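Local coordinates for protein beta-porphyranase A (Bacteroides plebeius, PDB 4AW7) that hydrolyses the sulfated red-algal polysaccharide porphyran at its beta-1,4 linkages between galactose and L-galactose-6-sulfate, releasing mostly disaccharides, at residues 474-482 against 492-500. Residues are numbered along the deposited sequence; the frame is centred on the assembly and turned at random. Where two conformers were deposited one is given.
Sequences NKYYSSEYL and SFPFTGIES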
ATOM      1  N   ASN A 474      -9.479  12.676 -10.040  1.00  8.28           N
ATOM      2  CA  ASN A 474     -10.360  12.588  -8.884  1.00  9.07           C
ATOM      3  C   ASN A 474     -11.076  11.252  -8.911  1.00  8.54           C
ATOM      4  O   ASN A 474     -11.367  10.700  -9.967  1.00 10.09           O
ATOM      5  CB  ASN A 474     -11.337  13.752  -8.822  1.00  9.91           C
ATOM      6  CG  ASN A 474     -10.695  14.985  -8.199  1.00 11.59           C
ATOM      7  OD1 ASN A 474     -10.464  15.983  -8.896  1.00 16.68           O
ATOM      8  ND2 ASN A 474     -10.385  14.910  -6.920  1.00 14.55           N
ATOM      9  N   LYS A 475     -11.382  10.741  -7.718  1.00  9.11           N
ATOM     10  CA  LYS A 475     -12.165   9.538  -7.544  1.00  8.98           C
ATOM     11  C   LYS A 475     -13.491   9.903  -6.911  1.00 10.06           C
ATOM     12  O   LYS A 475     -13.545  10.730  -5.994  1.00 11.38           O
ATOM     13  CB  LYS A 475     -11.427   8.543  -6.619  1.00  9.35           C
ATOM     14  CG  LYS A 475     -10.176   7.980  -7.262  1.00 10.83           C
ATOM     15  CD  LYS A 475      -9.451   7.013  -6.329  1.00 11.02           C
ATOM     16  CE  LYS A 475      -8.234   6.457  -6.961  1.00 11.47           C
ATOM     17  NZ  LYS A 475      -7.633   5.422  -6.117  1.00 10.88           N
ATOM     18  N   TYR A 476     -14.540   9.244  -7.389  1.00  9.52           N
ATOM     19  CA  TYR A 476     -15.899   9.474  -6.914  1.00  9.59           C
ATOM     20  C   TYR A 476     -16.470   8.131  -6.472  1.00  9.89           C
ATOM     21  O   TYR A 476     -16.318   7.130  -7.159  1.00 10.36           O
ATOM     22  CB  TYR A 476     -16.759  10.105  -7.991  1.00  9.45           C
ATOM     23  CG  TYR A 476     -16.224  11.416  -8.458  1.00  9.44           C
ATOM     24  CD1 TYR A 476     -16.515  12.576  -7.775  1.00 10.04           C
ATOM     25  CD2 TYR A 476     -15.422  11.507  -9.575  1.00  9.51           C
ATOM     26  CE1 TYR A 476     -16.058  13.803  -8.202  1.00 10.50           C
ATOM     27  CE2 TYR A 476     -14.905  12.747  -9.985  1.00 10.18           C
ATOM     28  CZ  TYR A 476     -15.249  13.888  -9.315  1.00 10.10           C
ATOM     29  OH  TYR A 476     -14.813  15.134  -9.718  1.00 11.09           O
ATOM     30  N   TYR A 477     -17.066   8.151  -5.288  1.00 11.66           N
ATOM     31  CA  TYR A 477     -17.515   6.964  -4.586  1.00 12.22           C
ATOM     32  C   TYR A 477     -19.042   6.929  -4.567  1.00 12.87           C
ATOM     33  O   TYR A 477     -19.704   7.921  -4.514  1.00 13.86           O
ATOM     34  CB  TYR A 477     -16.937   6.951  -3.182  1.00 12.16           C
ATOM     35  CG  TYR A 477     -15.418   6.954  -3.160  1.00 11.31           C
ATOM     36  CD1 TYR A 477     -14.698   8.139  -3.235  1.00 11.39           C
ATOM     37  CD2 TYR A 477     -14.701   5.783  -3.093  1.00 11.64           C
ATOM     38  CE1 TYR A 477     -13.317   8.154  -3.232  1.00 11.27           C
ATOM     39  CE2 TYR A 477     -13.305   5.790  -3.118  1.00 10.82           C
ATOM     40  CZ  TYR A 477     -12.636   6.977  -3.173  1.00 11.01           C
ATOM     41  OH  TYR A 477     -11.263   7.026  -3.202  1.00 11.86           O
ATOM     42  N   SER A 478     -19.572   5.726  -4.553  1.00 14.67           N
ATOM     43  CA  SER A 478     -21.025   5.542  -4.545  1.00 14.33           C
ATOM     44  C   SER A 478     -21.566   5.363  -3.146  1.00 15.86           C
ATOM     45  O   SER A 478     -20.889   4.811  -2.292  1.00 16.38           O
ATOM     46  CB  SER A 478     -21.353   4.348  -5.407  1.00 13.74           C
ATOM     47  OG  SER A 478     -22.778   4.151  -5.538  1.00 13.85           O
ATOM     48  N   SER A 479     -22.836   5.743  -2.917  1.00 16.00           N
ATOM     49  CA  SER A 479     -23.531   5.428  -1.687  1.00 17.52           C
ATOM     50  C   SER A 479     -23.828   3.948  -1.596  1.00 15.59           C
ATOM     51  O   SER A 479     -24.184   3.479  -0.516  1.00 18.63           O
ATOM     52  CB  SER A 479     -24.863   6.190  -1.624  1.00 18.28           C
ATOM     53  OG  SER A 479     -25.710   5.823  -2.714  1.00 21.65           O
ATOM     54  N   GLU A 480     -23.706   3.220  -2.714  1.00 13.83           N
ATOM     55  CA  GLU A 480     -23.979   1.781  -2.777  1.00 13.95           C
ATOM     56  C   GLU A 480     -22.696   0.992  -2.850  1.00 12.19           C
ATOM     57  O   GLU A 480     -21.844   1.301  -3.667  1.00 12.65           O
ATOM     58  CB  GLU A 480     -24.832   1.468  -4.011  1.00 14.46           C
ATOM     59  CG  GLU A 480     -26.206   2.077  -3.977  1.00 17.68           C
ATOM     60  CD  GLU A 480     -27.077   1.383  -2.976  1.00 21.74           C
ATOM     61  OE1 GLU A 480     -27.215   0.152  -3.063  1.00 27.33           O
ATOM     62  OE2 GLU A 480     -27.571   2.081  -2.106  1.00 29.67           O
ATOM     63  N   TYR A 481     -22.567  -0.027  -2.001  1.00 11.48           N
ATOM     64  CA  TYR A 481     -21.444  -0.959  -2.051  1.00 10.59           C
ATOM     65  C   TYR A 481     -21.934  -2.341  -1.651  1.00 11.03           C
ATOM     66  O   TYR A 481     -23.086  -2.498  -1.202  1.00 12.16           O
ATOM     67  CB  TYR A 481     -20.206  -0.494  -1.220  1.00 10.21           C
ATOM     68  CG  TYR A 481     -20.140  -1.071   0.167  1.00  9.76           C
ATOM     69  CD1 TYR A 481     -21.216  -0.985   1.031  1.00 10.83           C
ATOM     70  CD2 TYR A 481     -18.983  -1.674   0.629  1.00 10.22           C
ATOM     71  CE1 TYR A 481     -21.171  -1.582   2.301  1.00 10.64           C
ATOM     72  CE2 TYR A 481     -18.913  -2.260   1.887  1.00  9.81           C
ATOM     73  CZ  TYR A 481     -20.025  -2.226   2.728  1.00 10.55           C
ATOM     74  OH  TYR A 481     -19.936  -2.843   3.961  1.00 11.63           O
ATOM     75  N   LEU A 482     -21.078  -3.350  -1.796  1.00 10.34           N
ATOM     76  CA  LEU A 482     -21.348  -4.715  -1.319  1.00 10.49           C
ATOM     77  C   LEU A 482     -22.744  -5.187  -1.692  1.00 11.78           C
ATOM     78  O   LEU A 482     -23.600  -5.441  -0.834  1.00 12.87           O
ATOM     79  CB  LEU A 482     -21.046  -4.829   0.183  1.00 11.05           C
ATOM     80  CG  LEU A 482     -21.050  -6.253   0.755  1.00 12.43           C
ATOM     81  CD1 LEU A 482     -20.106  -7.177  -0.006  1.00 15.25           C
ATOM     82  CD2 LEU A 482     -20.646  -6.189   2.210  1.00 16.48           C
ATOM     83  N   SER A 492     -27.679  -0.818  -9.696  1.00 16.02           N
ATOM     84  CA  SER A 492     -27.537   0.611  -9.938  1.00 17.17           C
ATOM     85  C   SER A 492     -26.610   1.257  -8.912  1.00 16.20           C
ATOM     86  O   SER A 492     -26.798   1.101  -7.703  1.00 16.19           O
ATOM     87  CB  SER A 492     -28.916   1.245  -9.846  1.00 18.50           C
ATOM     88  OG  SER A 492     -28.854   2.654  -9.792  1.00 22.85           O
ATOM     89  N   PHE A 493     -25.619   1.999  -9.403  1.00 13.89           N
ATOM     90  CA  PHE A 493     -24.656   2.705  -8.552  1.00 13.56           C
ATOM     91  C   PHE A 493     -24.691   4.190  -8.840  1.00 11.92           C
ATOM     92  O   PHE A 493     -24.204   4.608  -9.922  1.00 13.14           O
ATOM     93  CB  PHE A 493     -23.240   2.122  -8.748  1.00 13.03           C
ATOM     94  CG  PHE A 493     -23.128   0.701  -8.250  1.00 12.71           C
ATOM     95  CD1 PHE A 493     -23.443  -0.354  -9.081  1.00 13.77           C
ATOM     96  CD2 PHE A 493     -22.755   0.436  -6.944  1.00 11.93           C
ATOM     97  CE1 PHE A 493     -23.376  -1.673  -8.636  1.00 14.46           C
ATOM     98  CE2 PHE A 493     -22.686  -0.849  -6.489  1.00 13.12           C
ATOM     99  CZ  PHE A 493     -23.000  -1.913  -7.330  1.00 14.82           C
ATOM    100  N   PRO A 494     -25.215   4.974  -7.888  1.00 12.71           N
ATOM    101  CA  PRO A 494     -25.266   6.421  -8.100  1.00 13.53           C
ATOM    102  C   PRO A 494     -24.002   7.097  -7.619  1.00 12.23           C
ATOM    103  O   PRO A 494     -23.369   6.646  -6.645  1.00 12.62           O
ATOM    104  CB  PRO A 494     -26.466   6.856  -7.243  1.00 14.32           C
ATOM    105  CG  PRO A 494     -26.539   5.846  -6.163  1.00 16.60           C
ATOM    106  CD  PRO A 494     -26.007   4.566  -6.704  1.00 13.36           C
ATOM    107  N   PHE A 495     -23.651   8.179  -8.305  1.00 12.31           N
ATOM    108  CA  PHE A 495     -22.497   9.026  -7.956  1.00 12.20           C
ATOM    109  C   PHE A 495     -22.947  10.478  -7.969  1.00 11.73           C
ATOM    110  O   PHE A 495     -23.870  10.822  -8.726  1.00 13.27           O
ATOM    111  CB  PHE A 495     -21.372   8.835  -8.965  1.00 11.37           C
ATOM    112  CG  PHE A 495     -20.817   7.456  -8.981  1.00 11.11           C
ATOM    113  CD1 PHE A 495     -21.423   6.467  -9.727  1.00 11.96           C
ATOM    114  CD2 PHE A 495     -19.699   7.141  -8.224  1.00 11.23           C
ATOM    115  CE1 PHE A 495     -20.944   5.193  -9.735  1.00 12.08           C
ATOM    116  CE2 PHE A 495     -19.210   5.824  -8.239  1.00 12.11           C
ATOM    117  CZ  PHE A 495     -19.826   4.872  -8.984  1.00 12.39           C
ATOM    118  N   THR A 496     -22.329  11.322  -7.155  1.00 12.85           N
ATOM    119  CA  THR A 496     -22.668  12.731  -7.058  1.00 13.51           C
ATOM    120  C   THR A 496     -21.420  13.607  -7.110  1.00 12.66           C
ATOM    121  O   THR A 496     -20.316  13.160  -6.799  1.00 12.90           O
ATOM    122  CB  THR A 496     -23.456  13.008  -5.758  1.00 14.42           C
ATOM    123  OG1 THR A 496     -22.645  12.726  -4.609  1.00 15.87           O
ATOM    124  CG2 THR A 496     -24.758  12.182  -5.696  1.00 16.41           C
ATOM    125  N   GLY A 497     -21.622  14.882  -7.453  1.00 13.14           N
ATOM    126  CA  GLY A 497     -20.548  15.859  -7.379  1.00 12.37           C
ATOM    127  C   GLY A 497     -19.474  15.743  -8.441  1.00 11.58           C
ATOM    128  O   GLY A 497     -18.407  16.304  -8.270  1.00 12.73           O
ATOM    129  N   ILE A 498     -19.724  15.033  -9.516  1.00 11.03           N
ATOM    130  CA  ILE A 498     -18.692  14.825 -10.520  1.00 11.14           C
ATOM    131  C   ILE A 498     -18.414  16.082 -11.314  1.00 11.26           C
ATOM    132  O   ILE A 498     -19.318  16.727 -11.830  1.00 11.22           O
ATOM    133  CB  ILE A 498     -19.052  13.645 -11.456  1.00 11.39           C
ATOM    134  CG1 ILE A 498     -19.118  12.327 -10.579  1.00 14.58           C
ATOM    135  CG2 ILE A 498     -18.083  13.594 -12.676  1.00 14.83           C
ATOM    136  CD1 ILE A 498     -19.043  11.047 -11.289  1.00 19.00           C
ATOM    137  N   GLU A 499     -17.154  16.476 -11.371  1.00 11.20           N
ATOM    138  CA  GLU A 499     -16.705  17.481 -12.335  0.50 10.95           C
ATOM    139  C   GLU A 499     -16.285  16.828 -13.591  1.00 11.76           C
ATOM    140  O   GLU A 499     -15.201  16.245 -13.681  1.00 14.44           O
ATOM    141  CB  GLU A 499     -15.522  18.286 -11.849  0.50 11.27           C
ATOM    142  CG  GLU A 499     -15.873  19.328 -10.899  0.50 11.31           C
ATOM    143  CD  GLU A 499     -14.807  20.406 -10.838  0.50 11.54           C
ATOM    144  OE1 GLU A 499     -14.230  20.802 -11.885  0.50 15.69           O
ATOM    145  OE2 GLU A 499     -14.583  20.868  -9.713  0.50 13.56           O
ATOM    146  N   SER A 500     -17.138  16.873 -14.599  1.00 11.87           N
ATOM    147  CA  SER A 500     -16.812  16.317 -15.898  1.00 12.38           C
ATOM    148  C   SER A 500     -16.029  17.328 -16.718  1.00 11.16           C
ATOM    149  O   SER A 500     -15.840  18.452 -16.305  1.00 11.36           O
ATOM    150  CB  SER A 500     -18.015  15.751 -16.595  1.00 14.29           C
ATOM    151  OG  SER A 500     -17.615  15.098 -17.777  1.00 20.94           O
TER
HETATM  152  O   HOH W   1     -13.382  15.199 -11.934  1.00 12.41           O
HETATM  153  O   HOH W   2     -19.850  10.219  -6.105  1.00 17.27           O
HETATM  154  O   HOH W   3     -23.683   8.150  -4.231  1.00 23.19           O
HETATM  155  O   HOH W   4     -26.749  -1.145  -6.101  1.00 28.44           O
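Phe-493 turns the edge of its ring to Glu-480 O, 3.5 Å from CD2. Pro-494 follows, its CD touched by Glu-480 CG, while its carbonyl O receives the hydroxyl of Ser-478 (OG to O, 2.8 Å), the donor tilted 22° from the carbonyl plane. That hydroxyl stands anti to the backbone N of Ser-478 (chi1 -176°), and from there OG also accepts from Glu-480 N, closing an ST turn. Phe-495 offers a ring face to Ser-478 CB, 4.1 Å from the ring centroid, and its edge to Tyr-476 O. One water joins Thr-496 N to Tyr-477 O. Past the corner at Gly-497, Ile-498 lays CG1 over one face of the Tyr-476 ring, 3.8 Å from its centroid, and Glu-499 N reaches Tyr-476 OH at 3.2 Å, nearly straight at 169°. With Tyr-476 replaced by an alanine, Ile-498 would probably lose its ring cover, and Glu-499 N and the water bridging to Glu-499 O a partner each. Strand 491-498 is outermost in its sheet, whereas 469-484 lies between 29-32 and 577-589 in another; the pair illustrates how sheets can be joined without backbone pairing, by hydroxyls, rings and waters, consistent with the two layers of a beta-sandwich.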